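Local atomic coordinates of beta-lactamase II (Erythrobacter litoralis, PDB entry 6V72), a protein that probably hydrolyses the amide bond of beta-lactam antibiotics to give substituted beta-amino acids, as a zinc-dependent class B metallo-beta-lactamase of the periplasm. Residues D60-D66 / K87-V93; M105-H109 / V131-N135; G183-K187 / Y205-V209; A191-L197 / L241-L245. All coordinates share one frame; numbering follows the deposited sequence.

Contacts 1 and 2 belong to one half of the molecule and contacts 3 and 4 to the other, with the zinc site between them. The centres of contacts 1 and 2 lie about 13 Å apart, and Leu64 CD2 meets Leu108 CD2 at 3.6 Å. Contacts 3 and 4 are closer, about 9 Å between centres, and touch where Tyr205 CD1 of contact 3 lies 3.6 Å from Ala242 CB of contact 4. Contacts 1 and 3, about 25 Å apart by their centres, both approach His96, a zinc ligand in another structure of this protein, as is Cys184: by nearest side-chain atoms Asp66 is about 4 Å from His96 and Cys184 about 3 Å. No zinc is bound here.

Contact 1. Residues D60-D66 / K87-V93; sequences DNTILVD and KPVRAAV
Thr62 turns OG1 into the crowded position between its backbone N and carbonyl carbon (chi1 47°), from where the hydroxyl donates to Lys87 O at 2.8 Å. Asn61 sets CG anti to its own carbonyl carbon (chi1 -72°), which lets ND2 reach Pro88 O at 2.9 Å, the acceptor lying almost in the amide plane. Pro88 O is gripped twice, since Thr62 N donates to it at 3.0 Å from the other face of the carbonyl plane. The strand directions are parallel to within 18°. Arg90 N bonds Thr62 O; the pairing then slips by one residue between Val89 and Ala92, leaving Ala91 N without a partner, and resumes with Leu64 N to Ala91 O at 2.9 Å, Val93 N to Leu64 O, and Asp66 N to Val93 O. One face of the Arg90 guanidinium lies over Ile63 CG1, while its NH1 bonds Ser152 O. Leu64 CB touches both Val89 CG1 and Ala92 CB. These are the two strands of a beta-alpha-beta unit: the connecting helix 71-84 packs on Thr62, Leu64 and Val89, helix 147-153 packs on Ile63, Ala91 and Val93, and strands 49-58 and 114-117 flank the pair.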
loop_
_atom_site.group_PDB
_atom_site.type_symbol
_atom_site.label_atom_id
_atom_site.label_comp_id
_atom_site.label_asym_id
_atom_site.label_seq_id
_atom_site.Cartn_x
_atom_site.Cartn_y
_atom_site.Cartn_z
ATOM N N ASP A 60 -12.050 -36.559 14.473
ATOM C CA ASP A 60 -13.217 -36.015 15.149
ATOM C C ASP A 60 -13.012 -34.586 15.635
ATOM O O ASP A 60 -13.813 -34.096 16.443
ATOM C CB ASP A 60 -13.609 -36.906 16.327
ATOM C CG ASP A 60 -14.015 -38.310 15.893
ATOM O OD1 ASP A 60 -14.694 -38.462 14.847
ATOM O OD2 ASP A 60 -13.648 -39.267 16.606
ATOM N N ASN A 61 -11.967 -33.903 15.169
ATOM C CA ASN A 61 -11.719 -32.517 15.544
ATOM C C ASN A 61 -11.375 -31.703 14.306
ATOM O O ASN A 61 -11.251 -32.228 13.196
ATOM C CB ASN A 61 -10.593 -32.411 16.576
ATOM C CG ASN A 61 -11.022 -32.919 17.948
ATOM O OD1 ASN A 61 -10.713 -34.054 18.337
ATOM N ND2 ASN A 61 -11.766 -32.088 18.678
ATOM N N THR A 62 -11.240 -30.394 14.509
ATOM C CA THR A 62 -10.769 -29.508 13.454
ATOM C C THR A 62 -9.559 -28.724 13.918
ATOM O O THR A 62 -9.301 -28.572 15.115
ATOM C CB THR A 62 -11.854 -28.518 12.987
ATOM O OG1 THR A 62 -12.492 -27.921 14.129
ATOM C CG2 THR A 62 -12.913 -29.230 12.135
ATOM N N ILE A 63 -8.813 -28.235 12.932
ATOM C CA ILE A 63 -7.674 -27.342 13.137
ATOM C C ILE A 63 -7.979 -26.032 12.436
ATOM O O ILE A 63 -8.395 -26.023 11.273
ATOM C CB ILE A 63 -6.369 -27.950 12.603
ATOM C CG1 ILE A 63 -6.044 -29.224 13.372
ATOM C CG2 ILE A 63 -5.231 -26.960 12.725
ATOM C CD1 ILE A 63 -5.535 -30.295 12.489
ATOM N N LEU A 64 -7.779 -24.933 13.148
ATOM C CA LEU A 64 -8.100 -23.595 12.660
ATOM C C LEU A 64 -6.837 -22.910 12.150
ATOM O O LEU A 64 -5.807 -22.922 12.831
ATOM C CB LEU A 64 -8.729 -22.764 13.780
ATOM C CG LEU A 64 -9.141 -21.320 13.447
ATOM C CD1 LEU A 64 -10.211 -21.295 12.403
ATOM C CD2 LEU A 64 -9.582 -20.609 14.717
ATOM N N VAL A 65 -6.913 -22.331 10.949
ATOM C CA VAL A 65 -5.856 -21.458 10.441
ATOM C C VAL A 65 -6.416 -20.046 10.435
ATOM O O VAL A 65 -7.344 -19.753 9.677
ATOM C CB VAL A 65 -5.387 -21.855 9.035
ATOM C CG1 VAL A 65 -4.316 -20.837 8.563
ATOM C CG2 VAL A 65 -4.872 -23.297 9.022
ATOM N N ASP A 66 -5.845 -19.189 11.288
ATOM C CA ASP A 66 -6.157 -17.767 11.456
ATOM C C ASP A 66 -7.525 -17.511 12.084
ATOM O O ASP A 66 -8.481 -18.284 11.918
ATOM C CB ASP A 66 -6.003 -17.005 10.131
ATOM C CG ASP A 66 -4.537 -16.731 9.814
ATOM O OD1 ASP A 66 -3.756 -16.603 10.784
ATOM O OD2 ASP A 66 -4.155 -16.644 8.629
ATOM N N LYS A 87 -17.161 -31.385 15.236
ATOM C CA LYS A 87 -15.724 -31.648 15.212
ATOM C C LYS A 87 -15.055 -30.421 15.809
ATOM O O LYS A 87 -14.581 -29.537 15.092
ATOM C CB LYS A 87 -15.238 -31.929 13.788
ATOM C CG LYS A 87 -15.783 -33.246 13.245
ATOM C CD LYS A 87 -15.331 -33.489 11.837
ATOM C CE LYS A 87 -15.846 -34.823 11.341
ATOM N NZ LYS A 87 -17.310 -34.772 11.163
ATOM N N PRO A 88 -15.035 -30.317 17.137
ATOM C CA PRO A 88 -14.562 -29.076 17.769
ATOM C C PRO A 88 -13.125 -28.742 17.398
ATOM O O PRO A 88 -12.289 -29.618 17.155
ATOM C CB PRO A 88 -14.687 -29.371 19.265
ATOM C CG PRO A 88 -15.731 -30.445 19.347
ATOM C CD PRO A 88 -15.586 -31.276 18.111
ATOM N N VAL A 89 -12.839 -27.448 17.394
ATOM C CA VAL A 89 -11.476 -26.981 17.160
ATOM C C VAL A 89 -10.607 -27.420 18.327
ATOM O O VAL A 89 -10.910 -27.142 19.491
ATOM C CB VAL A 89 -11.440 -25.455 16.992
ATOM C CG1 VAL A 89 -10.004 -24.992 16.741
ATOM C CG2 VAL A 89 -12.344 -24.999 15.831
ATOM N N ARG A 90 -9.533 -28.129 18.037
ATOM C CA ARG A 90 -8.634 -28.450 19.131
ATOM C C ARG A 90 -7.299 -27.736 19.054
ATOM O O ARG A 90 -6.611 -27.653 20.077
ATOM C CB ARG A 90 -8.405 -29.953 19.221
ATOM C CG ARG A 90 -7.620 -30.502 18.133
ATOM C CD ARG A 90 -7.013 -31.849 18.526
ATOM N NE ARG A 90 -6.540 -32.435 17.290
ATOM C CZ ARG A 90 -5.374 -32.148 16.723
ATOM N NH1 ARG A 90 -4.515 -31.299 17.307
ATOM N NH2 ARG A 90 -5.080 -32.724 15.571
ATOM N N ALA A 91 -6.940 -27.191 17.897
ATOM C CA ALA A 91 -5.694 -26.449 17.778
ATOM C C ALA A 91 -5.882 -25.387 16.718
ATOM O O ALA A 91 -6.723 -25.522 15.831
ATOM C CB ALA A 91 -4.509 -27.347 17.406
ATOM N N ALA A 92 -5.083 -24.329 16.814
ATOM C CA ALA A 92 -5.149 -23.221 15.872
ATOM C C ALA A 92 -3.741 -22.725 15.607
ATOM O O ALA A 92 -2.879 -22.768 16.486
ATOM C CB ALA A 92 -5.988 -22.051 16.398
ATOM N N VAL A 93 -3.523 -22.223 14.404
ATOM C CA VAL A 93 -2.252 -21.612 14.041
ATOM C C VAL A 93 -2.577 -20.283 13.382
ATOM O O VAL A 93 -3.544 -20.182 12.616
ATOM C CB VAL A 93 -1.388 -22.522 13.125
ATOM C CG1 VAL A 93 -2.119 -22.914 11.826
ATOM C CG2 VAL A 93 -0.059 -21.829 12.796
#

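Contact 2. Residues M105-H109 / V131-N135; sequences MAALH and VPARN
His109 and Arg134 approach from opposite directions and meet flat, the guanidinium stacked on the imidazole with centres 3.8 Å apart and planes 22° from parallel. This cation-pi type stack ties helix 105-110 to the loop leading into strand 135-139, at the protein surface, beside the larger sheet of the metallo-beta-lactamase fold. Arg134 NE stands above the centre of the ring, and NH2 runs on past its rim to His109 CB, 3.4 Å away. The extended run from CG to NE makes this overlap possible: although CB of Arg134 does not point at the helix, the chain is long enough to carry the guanidinium back across the ring. The other face of the imidazole is met near its rim by Met105 O, one turn earlier in the helix, so the ring is sandwiched between its own helix and the arginine. Its edge is engaged as well. Pro132 O lies in the ring plane at 3.4 Å from His109 CE1, and NE2 has a hydrogen-bond partner in Thr115 OG1 on strand 114-117. Thr115 OG1 is also bonded to Arg134 N, so one hydroxyl oxygen links the imidazole to the backbone of the residue that stacks on it. A positive guanidinium over the ring would probably disfavour protonation of His109. Beside the ring, selenomethionine Met105 faces the loop with its chain bent at chi2 (-82°) and chi3. The bends take the methyl CE alongside the backbone, where it lies 3.8 Å from Pro132 O and 3.9 Å from Ala133 CA.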
loop_
_atom_site.group_PDB
_atom_site.type_symbol
_atom_site.label_atom_id
_atom_site.label_comp_id
_atom_site.label_asym_id
_atom_site.label_seq_id
_atom_site.Cartn_x
_atom_site.Cartn_y
_atom_site.Cartn_z
HETATM N N MSE A 105 -7.650 -13.746 19.160
HETATM C CA MSE A 105 -6.911 -14.663 20.038
HETATM C C MSE A 105 -7.552 -14.927 21.385
HETATM O O MSE A 105 -7.534 -16.062 21.858
HETATM C CB MSE A 105 -5.467 -14.213 20.276
HETATM C CG MSE A 105 -4.591 -14.517 19.099
HETATM SE SE MSE A 105 -4.012 -16.397 19.148
HETATM C CE MSE A 105 -4.126 -16.674 20.973
ATOM N N ALA A 106 -8.107 -13.884 22.003
ATOM C CA ALA A 106 -8.792 -14.057 23.282
ATOM C C ALA A 106 -9.945 -15.041 23.163
ATOM O O ALA A 106 -10.205 -15.827 24.091
ATOM C CB ALA A 106 -9.289 -12.706 23.795
ATOM N N ALA A 107 -10.663 -15.002 22.038
ATOM C CA ALA A 107 -11.755 -15.948 21.829
ATOM C C ALA A 107 -11.231 -17.375 21.791
ATOM O O ALA A 107 -11.838 -18.279 22.362
ATOM C CB ALA A 107 -12.507 -15.619 20.533
ATOM N N LEU A 108 -10.091 -17.600 21.132
ATOM C CA LEU A 108 -9.567 -18.957 21.098
ATOM C C LEU A 108 -9.167 -19.427 22.489
ATOM O O LEU A 108 -9.418 -20.577 22.865
ATOM C CB LEU A 108 -8.377 -19.030 20.142
ATOM C CG LEU A 108 -8.672 -18.643 18.703
ATOM C CD1 LEU A 108 -7.403 -18.820 17.881
ATOM C CD2 LEU A 108 -9.816 -19.502 18.157
ATOM N N HIS A 109 -8.545 -18.554 23.269
ATOM C CA HIS A 109 -8.135 -18.981 24.599
ATOM C C HIS A 109 -9.325 -19.173 25.522
ATOM O O HIS A 109 -9.316 -20.089 26.350
ATOM C CB HIS A 109 -7.151 -17.983 25.162
ATOM C CG HIS A 109 -5.847 -18.006 24.437
ATOM N ND1 HIS A 109 -4.909 -17.013 24.567
ATOM C CD2 HIS A 109 -5.331 -18.907 23.562
ATOM C CE1 HIS A 109 -3.853 -17.309 23.836
ATOM N NE2 HIS A 109 -4.084 -18.452 23.208
ATOM N N VAL A 131 -2.474 -10.324 22.304
ATOM C CA VAL A 131 -2.301 -11.566 23.052
ATOM C C VAL A 131 -1.552 -12.611 22.237
ATOM O O VAL A 131 -2.021 -13.043 21.177
ATOM C CB VAL A 131 -3.643 -12.140 23.511
ATOM C CG1 VAL A 131 -3.407 -13.158 24.609
ATOM C CG2 VAL A 131 -4.563 -11.028 23.999
ATOM N N PRO A 132 -0.398 -13.038 22.738
ATOM C CA PRO A 132 0.401 -14.015 21.994
ATOM C C PRO A 132 -0.253 -15.385 21.992
ATOM O O PRO A 132 -1.025 -15.739 22.889
ATOM C CB PRO A 132 1.728 -14.040 22.760
ATOM C CG PRO A 132 1.338 -13.710 24.166
ATOM C CD PRO A 132 0.170 -12.748 24.068
ATOM N N ALA A 133 0.051 -16.154 20.956
ATOM C CA ALA A 133 -0.294 -17.561 20.981
ATOM C C ALA A 133 0.455 -18.239 22.120
ATOM O O ALA A 133 1.546 -17.819 22.522
ATOM C CB ALA A 133 0.048 -18.248 19.651
ATOM N N ARG A 134 -0.143 -19.300 22.643
ATOM C CA ARG A 134 0.464 -19.983 23.776
ATOM C C ARG A 134 1.722 -20.739 23.365
ATOM O O ARG A 134 2.688 -20.808 24.141
ATOM C CB ARG A 134 -0.564 -20.923 24.410
ATOM C CG ARG A 134 -1.751 -20.177 25.051
ATOM C CD ARG A 134 -2.447 -21.040 26.079
ATOM N NE ARG A 134 -3.734 -20.495 26.512
ATOM C CZ ARG A 134 -3.877 -19.435 27.299
ATOM N NH1 ARG A 134 -2.811 -18.776 27.733
ATOM N NH2 ARG A 134 -5.091 -19.035 27.654
ATOM N N ASN A 135 1.761 -21.256 22.145
ATOM C CA ASN A 135 2.792 -22.201 21.757
ATOM C C ASN A 135 3.612 -21.644 20.605
ATOM O O ASN A 135 3.057 -21.157 19.618
ATOM C CB ASN A 135 2.153 -23.520 21.349
ATOM C CG ASN A 135 1.338 -24.119 22.461
ATOM O OD1 ASN A 135 1.894 -24.631 23.435
ATOM N ND2 ASN A 135 0.018 -24.067 22.322
#

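Contact 3. Residues G183-K187 / Y205-V209; sequences GCMIK and YAQSV
Polar contact is concentrated at the phenol of Tyr205, whose OH donates to Met185 O at 2.7 Å. The acceptor lies at the ring edge, in the plane of the phenol, and the C=O...O angle of 121° brings the hydroxyl in from the flank of the carbonyl, tilted 21° from its plane. Tyr205 CG is anti to the backbone N (chi1 -156°), which sends the ring from the first turn of helix 205-215 across to the loop. A water completes the group: it donates to Tyr205 OH at 2.8 Å and accepts only weakly from Lys187 NZ. The ammonium has a stronger partner inside its own loop, Cys184 O at 2.7 Å, so Lys187 NZ and Tyr205 OH bind two successive carbonyls, Cys184 O and Met185 O, and the water links the two donors. This loop follows strand 179-181 of the metallo-beta-lactamase fold and carries Cys184, a zinc ligand in another structure of this protein; here its side chain packs on His96 and His226, also zinc ligands.

The apolar contacts involve Met185, Ile186 and Val209. Met185, a selenomethionine, slides past Tyr205 and Val209 in the opposite direction, its CG 4.0 Å from Tyr205 CE1 and 4.2 Å from Val209 CG2. Ile186 CD1 touches the other valine branch, CG1, at 4.2 Å, while Val209 also packs on Thr238 of helix 233-243.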
loop_
_atom_site.group_PDB
_atom_site.type_symbol
_atom_site.label_atom_id
_atom_site.label_comp_id
_atom_site.label_asym_id
_atom_site.label_seq_id
_atom_site.Cartn_x
_atom_site.Cartn_y
_atom_site.Cartn_z
ATOM N N GLY A 183 -1.353 -16.845 3.415
ATOM C CA GLY A 183 -1.530 -15.796 4.405
ATOM C C GLY A 183 -1.580 -14.407 3.784
ATOM O O GLY A 183 -2.154 -14.196 2.720
ATOM N N CYS A 184 -0.981 -13.431 4.466
ATOM C CA CYS A 184 -0.980 -12.063 3.970
ATOM C C CYS A 184 0.148 -11.788 2.996
ATOM O O CYS A 184 0.219 -10.678 2.461
ATOM C CB CYS A 184 -0.888 -11.066 5.115
ATOM S SG CYS A 184 -2.465 -10.817 6.024
HETATM N N MSE A 185 0.999 -12.765 2.739
HETATM C CA MSE A 185 2.132 -12.559 1.874
HETATM C C MSE A 185 1.743 -12.628 0.395
HETATM O O MSE A 185 2.316 -11.925 -0.437
HETATM C CB MSE A 185 3.181 -13.594 2.222
HETATM C CG MSE A 185 4.293 -13.759 1.262
HETATM SE SE MSE A 185 5.394 -15.129 2.088
HETATM C CE MSE A 185 4.402 -15.455 3.733
ATOM N N ILE A 186 0.759 -13.475 0.079
ATOM C CA ILE A 186 0.344 -13.731 -1.297
ATOM C C ILE A 186 -0.870 -12.876 -1.604
ATOM O O ILE A 186 -1.817 -12.801 -0.795
ATOM C CB ILE A 186 0.047 -15.229 -1.513
ATOM C CG1 ILE A 186 1.305 -16.060 -1.234
ATOM C CG2 ILE A 186 -0.466 -15.511 -2.941
ATOM C CD1 ILE A 186 2.463 -15.805 -2.220
ATOM N N LYS A 187 -0.821 -12.200 -2.751
ATOM C CA LYS A 187 -1.874 -11.335 -3.256
ATOM C C LYS A 187 -2.451 -11.920 -4.533
ATOM O O LYS A 187 -1.899 -12.853 -5.122
ATOM C CB LYS A 187 -1.343 -9.932 -3.562
ATOM C CG LYS A 187 -0.564 -9.276 -2.474
ATOM C CD LYS A 187 -1.263 -9.313 -1.140
ATOM C CE LYS A 187 -0.523 -8.395 -0.210
ATOM N NZ LYS A 187 -0.886 -8.606 1.204
ATOM N N TYR A 205 11.328 -10.004 0.374
ATOM C CA TYR A 205 9.980 -10.422 -0.011
ATOM C C TYR A 205 10.006 -11.349 -1.221
ATOM O O TYR A 205 9.380 -12.420 -1.214
ATOM C CB TYR A 205 9.126 -9.180 -0.283
ATOM C CG TYR A 205 7.622 -9.333 -0.135
ATOM C CD1 TYR A 205 6.920 -10.340 -0.790
ATOM C CD2 TYR A 205 6.903 -8.423 0.630
ATOM C CE1 TYR A 205 5.548 -10.440 -0.676
ATOM C CE2 TYR A 205 5.544 -8.520 0.770
ATOM C CZ TYR A 205 4.866 -9.533 0.129
ATOM O OH TYR A 205 3.490 -9.600 0.286
ATOM N N ALA A 206 10.730 -10.972 -2.275
ATOM C CA ALA A 206 10.688 -11.789 -3.480
ATOM C C ALA A 206 11.250 -13.191 -3.243
ATOM O O ALA A 206 10.662 -14.181 -3.693
ATOM C CB ALA A 206 11.457 -11.089 -4.609
ATOM N N GLN A 207 12.382 -13.303 -2.540
ATOM C CA GLN A 207 12.919 -14.632 -2.285
ATOM C C GLN A 207 11.992 -15.439 -1.387
ATOM O O GLN A 207 11.859 -16.651 -1.562
ATOM C CB GLN A 207 14.313 -14.550 -1.661
ATOM C CG GLN A 207 14.973 -15.913 -1.501
ATOM C CD GLN A 207 15.109 -16.655 -2.833
ATOM O OE1 GLN A 207 15.503 -16.074 -3.867
ATOM N NE2 GLN A 207 14.785 -17.934 -2.820
ATOM N N SER A 208 11.345 -14.793 -0.415
ATOM C CA SER A 208 10.403 -15.533 0.420
ATOM C C SER A 208 9.240 -16.062 -0.400
ATOM O O SER A 208 8.767 -17.181 -0.169
ATOM C CB SER A 208 9.911 -14.658 1.572
ATOM O OG SER A 208 11.027 -14.198 2.347
ATOM N N VAL A 209 8.773 -15.294 -1.381
ATOM C CA VAL A 209 7.724 -15.824 -2.250
ATOM C C VAL A 209 8.254 -17.006 -3.063
ATOM O O VAL A 209 7.564 -18.016 -3.228
ATOM C CB VAL A 209 7.157 -14.711 -3.156
ATOM C CG1 VAL A 209 6.167 -15.280 -4.182
ATOM C CG2 VAL A 209 6.454 -13.665 -2.321
HETATM O O HOH W 1 2.082 -7.539 1.540
#

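Contact 4. Residues A191-L197 / L241-L245; sequences ASNLGNL and LAEEL. With CA (calcium ion), chain B.
No flat group bridges Leu241 and Leu194, whose contact is wholly aliphatic. The Asn193 amide turns back on its own loop, OD1 accepting from Gly195 N at 2.7 Å in the carbonyl plane, on a lone pair: an Asx turn. The Glu243 carboxylate takes no part in the contact and binds the calcium ion through OE1 at 2.3 Å, with Asp240 as a further protein ligand and Arg210 in a salt bridge to OE2. A calcium-bound water donates to Glu244 OE2. In the metallo-beta-lactamase fold this is where the end of the C-terminal helix 233-243 meets the long loop leading to helix 205-215.

Leu241 carries much of the contact. Its branches part over the loop backbone, CD1 reaching Asn193 O at 3.6 Å and CD2 reaching Ser192 O at 3.7 Å, with CG held anti to the carbonyl carbon (chi1 -68°). Leu194 slides past it in the opposite direction, its CG 3.8 Å from Leu241 CB, and packs further on Tyr205. The second subunit borders both segments: its Phe46 packs on Leu241 and its Ala198 on Leu197. At the C-terminus Leu245 spreads its two methyls: its side chain lies obliquely across Leu194, CD1 to CD1 3.8 Å, and CD2 meets Leu197 CD1 tip to tip at 3.7 Å.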
loop_
_atom_site.group_PDB
_atom_site.type_symbol
_atom_site.label_atom_id
_atom_site.label_comp_id
_atom_site.label_asym_id
_atom_site.label_seq_id
_atom_site.Cartn_x
_atom_site.Cartn_y
_atom_site.Cartn_z
ATOM N N ALA A 191 -3.487 -8.464 -8.895
ATOM C CA ALA A 191 -3.113 -7.366 -8.024
ATOM C C ALA A 191 -2.130 -6.426 -8.711
ATOM O O ALA A 191 -1.295 -6.832 -9.535
ATOM C CB ALA A 191 -2.488 -7.905 -6.742
ATOM N N SER A 192 -2.212 -5.155 -8.344
ATOM C CA SER A 192 -1.269 -4.167 -8.849
ATOM C C SER A 192 -0.358 -3.624 -7.767
ATOM O O SER A 192 0.501 -2.794 -8.067
ATOM C CB SER A 192 -2.009 -3.009 -9.532
ATOM O OG SER A 192 -2.960 -2.421 -8.661
ATOM N N ASN A 193 -0.501 -4.081 -6.526
ATOM C CA ASN A 193 0.420 -3.678 -5.476
ATOM C C ASN A 193 0.352 -4.721 -4.368
ATOM O O ASN A 193 -0.501 -5.613 -4.388
ATOM C CB ASN A 193 0.102 -2.265 -4.969
ATOM C CG ASN A 193 -1.236 -2.179 -4.300
ATOM O OD1 ASN A 193 -1.444 -2.769 -3.242
ATOM N ND2 ASN A 193 -2.159 -1.426 -4.901
ATOM N N LEU A 194 1.274 -4.606 -3.405
ATOM C CA LEU A 194 1.383 -5.546 -2.299
ATOM C C LEU A 194 0.716 -5.025 -1.039
ATOM O O LEU A 194 0.988 -5.531 0.057
ATOM C CB LEU A 194 2.849 -5.878 -2.018
ATOM C CG LEU A 194 3.534 -6.662 -3.135
ATOM C CD1 LEU A 194 5.034 -6.731 -2.897
ATOM C CD2 LEU A 194 2.925 -8.055 -3.252
ATOM N N GLY A 195 -0.143 -4.022 -1.178
ATOM C CA GLY A 195 -0.849 -3.505 -0.039
ATOM C C GLY A 195 0.085 -2.743 0.862
ATOM O O GLY A 195 1.002 -2.032 0.419
ATOM N N ASN A 196 -0.161 -2.904 2.158
ATOM C CA ASN A 196 0.547 -2.188 3.202
ATOM C C ASN A 196 1.870 -2.885 3.502
ATOM O O ASN A 196 1.890 -4.005 4.048
ATOM C CB ASN A 196 -0.332 -2.103 4.444
ATOM C CG ASN A 196 0.230 -1.171 5.460
ATOM O OD1 ASN A 196 1.433 -1.075 5.584
ATOM N ND2 ASN A 196 -0.633 -0.456 6.186
ATOM N N LEU A 197 2.974 -2.209 3.153
ATOM C CA LEU A 197 4.328 -2.675 3.417
ATOM C C LEU A 197 4.962 -1.983 4.616
ATOM O O LEU A 197 6.189 -1.995 4.752
ATOM C CB LEU A 197 5.204 -2.482 2.179
ATOM C CG LEU A 197 4.635 -3.257 0.999
ATOM C CD1 LEU A 197 5.467 -2.972 -0.244
ATOM C CD2 LEU A 197 4.615 -4.769 1.290
ATOM N N LEU A 241 5.539 -8.418 -8.344
ATOM C CA LEU A 241 5.455 -7.176 -7.579
ATOM C C LEU A 241 6.602 -7.071 -6.584
ATOM O O LEU A 241 7.184 -5.993 -6.401
ATOM C CB LEU A 241 4.115 -7.093 -6.842
ATOM C CG LEU A 241 2.890 -6.937 -7.730
ATOM C CD1 LEU A 241 1.623 -7.123 -6.891
ATOM C CD2 LEU A 241 2.911 -5.556 -8.410
ATOM N N ALA A 242 6.923 -8.183 -5.914
ATOM C CA ALA A 242 7.988 -8.168 -4.915
ATOM C C ALA A 242 9.349 -7.904 -5.548
ATOM O O ALA A 242 10.219 -7.290 -4.909
ATOM C CB ALA A 242 7.995 -9.497 -4.149
ATOM N N GLU A 243 9.550 -8.343 -6.797
ATOM C CA GLU A 243 10.824 -8.098 -7.471
ATOM C C GLU A 243 11.041 -6.629 -7.792
ATOM O O GLU A 243 12.184 -6.230 -8.050
ATOM C CB GLU A 243 10.908 -8.920 -8.758
ATOM C CG GLU A 243 11.108 -10.405 -8.496
ATOM C CD GLU A 243 10.862 -11.302 -9.726
ATOM O OE1 GLU A 243 10.127 -10.896 -10.674
ATOM O OE2 GLU A 243 11.404 -12.432 -9.731
ATOM N N GLU A 244 9.991 -5.811 -7.759
ATOM C CA GLU A 244 10.110 -4.382 -8.035
ATOM C C GLU A 244 10.346 -3.538 -6.790
ATOM O O GLU A 244 10.488 -2.310 -6.909
ATOM C CB GLU A 244 8.863 -3.873 -8.764
ATOM C CG GLU A 244 8.600 -4.562 -10.103
ATOM C CD GLU A 244 9.789 -4.487 -11.067
ATOM O OE1 GLU A 244 10.365 -3.390 -11.249
ATOM O OE2 GLU A 244 10.142 -5.534 -11.657
ATOM N N LEU A 245 10.439 -4.155 -5.614
ATOM C CA LEU A 245 10.571 -3.395 -4.364
ATOM C C LEU A 245 11.983 -2.834 -4.194
ATOM O O LEU A 245 12.943 -3.389 -4.729
ATOM C CB LEU A 245 10.214 -4.267 -3.161
ATOM C CG LEU A 245 8.744 -4.669 -3.081
ATOM C CD1 LEU A 245 8.511 -5.589 -1.883
ATOM C CD2 LEU A 245 7.872 -3.420 -2.974
HETATM CA CA CA B . 9.623 -9.916 -12.720
HETATM O O HOH W 2 8.856 -7.917 -11.590
#